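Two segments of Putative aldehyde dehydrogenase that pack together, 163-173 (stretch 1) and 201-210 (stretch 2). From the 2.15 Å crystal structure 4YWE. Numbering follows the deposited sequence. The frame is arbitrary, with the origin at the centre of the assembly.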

# COMPACT_ATOMS: atom_id res chain seq x y z
N ILE A 163 21.60 2.23 -16.61
CA ILE A 163 21.02 3.46 -16.08
C ILE A 163 19.90 3.96 -17.00
O ILE A 163 18.90 4.51 -16.53
CB ILE A 163 22.11 4.52 -15.86
CG1 ILE A 163 23.12 3.99 -14.83
CG2 ILE A 163 21.51 5.83 -15.39
CD1 ILE A 163 24.39 4.78 -14.75
N PHE A 164 20.07 3.75 -18.30
CA PHE A 164 19.00 4.03 -19.26
C PHE A 164 17.78 3.19 -18.91
O PHE A 164 16.65 3.68 -18.90
CB PHE A 164 19.46 3.73 -20.69
CG PHE A 164 18.42 4.03 -21.74
CD1 PHE A 164 17.51 3.06 -22.14
CD2 PHE A 164 18.37 5.27 -22.35
CE1 PHE A 164 16.57 3.33 -23.11
CE2 PHE A 164 17.43 5.55 -23.32
CZ PHE A 164 16.52 4.58 -23.70
N GLY A 165 18.02 1.92 -18.60
CA GLY A 165 16.95 0.99 -18.28
C GLY A 165 16.16 1.33 -17.03
O GLY A 165 14.94 1.21 -17.01
N ARG A 166 16.85 1.77 -15.98
CA ARG A 166 16.18 2.10 -14.73
C ARG A 166 15.45 3.43 -14.84
O ARG A 166 14.39 3.61 -14.25
CB ARG A 166 17.18 2.12 -13.56
CG ARG A 166 18.09 3.34 -13.51
CD ARG A 166 18.99 3.31 -12.28
NE ARG A 166 19.79 4.52 -12.18
CZ ARG A 166 20.88 4.64 -11.43
NH1 ARG A 166 21.31 3.61 -10.72
NH2 ARG A 166 21.55 5.78 -11.41
N SER A 167 16.02 4.36 -15.60
CA SER A 167 15.48 5.72 -15.69
C SER A 167 14.36 5.81 -16.72
O SER A 167 13.23 6.18 -16.39
CB SER A 167 16.58 6.72 -16.03
OG SER A 167 16.12 8.05 -15.91
N VAL A 168 14.68 5.46 -17.96
CA VAL A 168 13.72 5.55 -19.05
C VAL A 168 12.65 4.46 -18.91
O VAL A 168 11.48 4.69 -19.22
CB VAL A 168 14.43 5.46 -20.42
CG1 VAL A 168 13.43 5.55 -21.56
CG2 VAL A 168 15.47 6.56 -20.54
N GLY A 169 13.06 3.29 -18.44
CA GLY A 169 12.13 2.19 -18.25
C GLY A 169 11.02 2.50 -17.26
O GLY A 169 9.87 2.14 -17.48
N ALA A 170 11.38 3.18 -16.17
CA ALA A 170 10.40 3.56 -15.16
C ALA A 170 9.55 4.73 -15.65
O ALA A 170 8.34 4.78 -15.41
CB ALA A 170 11.09 3.92 -13.86
N ALA A 171 10.19 5.67 -16.34
CA ALA A 171 9.50 6.85 -16.86
C ALA A 171 8.45 6.46 -17.89
O ALA A 171 7.33 6.97 -17.88
CB ALA A 171 10.50 7.82 -17.47
N LEU A 172 8.82 5.55 -18.78
CA LEU A 172 7.90 5.05 -19.80
C LEU A 172 6.73 4.29 -19.18
O LEU A 172 5.58 4.47 -19.57
CB LEU A 172 8.63 4.16 -20.80
CG LEU A 172 9.49 4.87 -21.84
CD1 LEU A 172 10.27 3.87 -22.68
CD2 LEU A 172 8.63 5.76 -22.73
N ALA A 173 7.04 3.44 -18.20
CA ALA A 173 6.02 2.65 -17.53
C ALA A 173 5.03 3.56 -16.81
O ALA A 173 3.84 3.24 -16.72
CB ALA A 173 6.66 1.68 -16.55
N GLY A 201 7.33 -1.31 -30.81
CA GLY A 201 6.03 -0.68 -31.01
C GLY A 201 5.85 0.62 -30.25
O GLY A 201 4.74 1.15 -30.17
N LEU A 202 6.94 1.14 -29.70
CA LEU A 202 6.91 2.42 -29.01
C LEU A 202 6.67 3.53 -30.04
O LEU A 202 7.45 3.67 -30.98
CB LEU A 202 8.21 2.67 -28.25
CG LEU A 202 8.23 3.87 -27.30
CD1 LEU A 202 7.30 3.65 -26.12
CD2 LEU A 202 9.65 4.14 -26.82
N PRO A 203 5.60 4.31 -29.85
CA PRO A 203 5.23 5.39 -30.78
C PRO A 203 6.34 6.43 -30.93
O PRO A 203 7.10 6.65 -30.00
CB PRO A 203 3.99 6.01 -30.13
CG PRO A 203 3.44 4.94 -29.25
CD PRO A 203 4.64 4.19 -28.74
N ALA A 204 6.42 7.04 -32.11
CA ALA A 204 7.43 8.05 -32.39
C ALA A 204 7.27 9.25 -31.47
O ALA A 204 6.16 9.77 -31.30
CB ALA A 204 7.37 8.48 -33.85
N GLY A 205 8.37 9.69 -30.87
CA GLY A 205 8.35 10.83 -29.98
C GLY A 205 8.34 10.46 -28.51
O GLY A 205 8.70 11.27 -27.66
N ALA A 206 7.92 9.24 -28.21
CA ALA A 206 7.86 8.76 -26.83
C ALA A 206 9.26 8.64 -26.24
O ALA A 206 9.47 8.86 -25.04
CB ALA A 206 7.14 7.43 -26.75
N LEU A 207 10.22 8.29 -27.09
CA LEU A 207 11.62 8.24 -26.69
C LEU A 207 12.46 9.06 -27.66
O LEU A 207 12.42 8.84 -28.87
CB LEU A 207 12.12 6.79 -26.65
CG LEU A 207 13.60 6.60 -26.31
CD1 LEU A 207 13.92 7.19 -24.94
CD2 LEU A 207 13.97 5.12 -26.37
N ASN A 208 13.21 10.01 -27.12
CA ASN A 208 14.06 10.88 -27.93
C ASN A 208 15.48 10.90 -27.38
O ASN A 208 15.69 11.05 -26.18
CB ASN A 208 13.50 12.30 -27.99
CG ASN A 208 12.07 12.34 -28.49
OD1 ASN A 208 11.82 12.35 -29.69
ND2 ASN A 208 11.12 12.36 -27.56
N ILE A 209 16.46 10.74 -28.27
CA ILE A 209 17.86 10.72 -27.86
C ILE A 209 18.61 11.87 -28.51
O ILE A 209 18.60 12.02 -29.73
CB ILE A 209 18.53 9.38 -28.21
CG1 ILE A 209 17.60 8.20 -27.90
CG2 ILE A 209 19.85 9.25 -27.48
CD1 ILE A 209 17.34 8.00 -26.42
N VAL A 210 19.25 12.70 -27.69
CA VAL A 210 20.09 13.78 -28.20
C VAL A 210 21.50 13.65 -27.64
O VAL A 210 21.74 13.93 -26.47
CB VAL A 210 19.49 15.16 -27.87
CG1 VAL A 210 20.42 16.27 -28.36
CG2 VAL A 210 18.11 15.31 -28.48

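Stretch 2 meets the helix of stretch 1 mainly through apolar side chains, with one contact against a backbone carbonyl; no hydrogen bond crosses between them. The contact buries 227 Å², counting both sides. Every residue in it is buried in the whole structure, and Leu172 (59 Å²) and Leu207 (50 Å²) are covered most by the opposing stretch. The helix offers Phe164, Val168 and Leu172, spaced four residues apart so that all three point toward the partner.

Gly201 opens stretch 2 by ending a helix in a Schellman motif. Its positive phi would jam a CB against the preceding carbonyl, so glycine suits the spot. Leu202 then points toward stretch 1 and, with chi1 t and chi2 p, brings Leu202 CD2 to 4.2 Å from Leu172 CD1, a loose contact between methyl groups.

Pro203 begins a type II turn closing at Ala206, with Ala206 N bonded to Pro203 O at 3.3 Å. Gly205 again has a positive phi that a CB would not tolerate. The turn sets Ala206 CA 7.9 Å from Leu172 CA. Ala206 points toward the helix, but its carbonyl takes the nearest contact, Leu172 CD2 lying 4.0 Å from Ala206 O.

Leu207 starts the strand, and its end packs against two helix residues. Leu207 CD1 sits 3.8 Å from Val168 CG1 and 3.9 Å from Phe164 CZ, and Leu207 CD2 lies 3.7 Å from Phe164 CZ. Asn208 stays out of the contact; Asn208 ND2 donates to Gly205 O at 2.7 Å, tying strand to turn. Ile209 leaves its backbone sideways, yet its end comes nearer, putting Ile209 CD1 4.0 Å from Phe164 CE2. Leu207 CD2 and Ile209 CD1 both lie at the edge of the Phe164 ring, near its plane. The longest reach, that of Phe164, falls where the paired CA atoms are farthest apart.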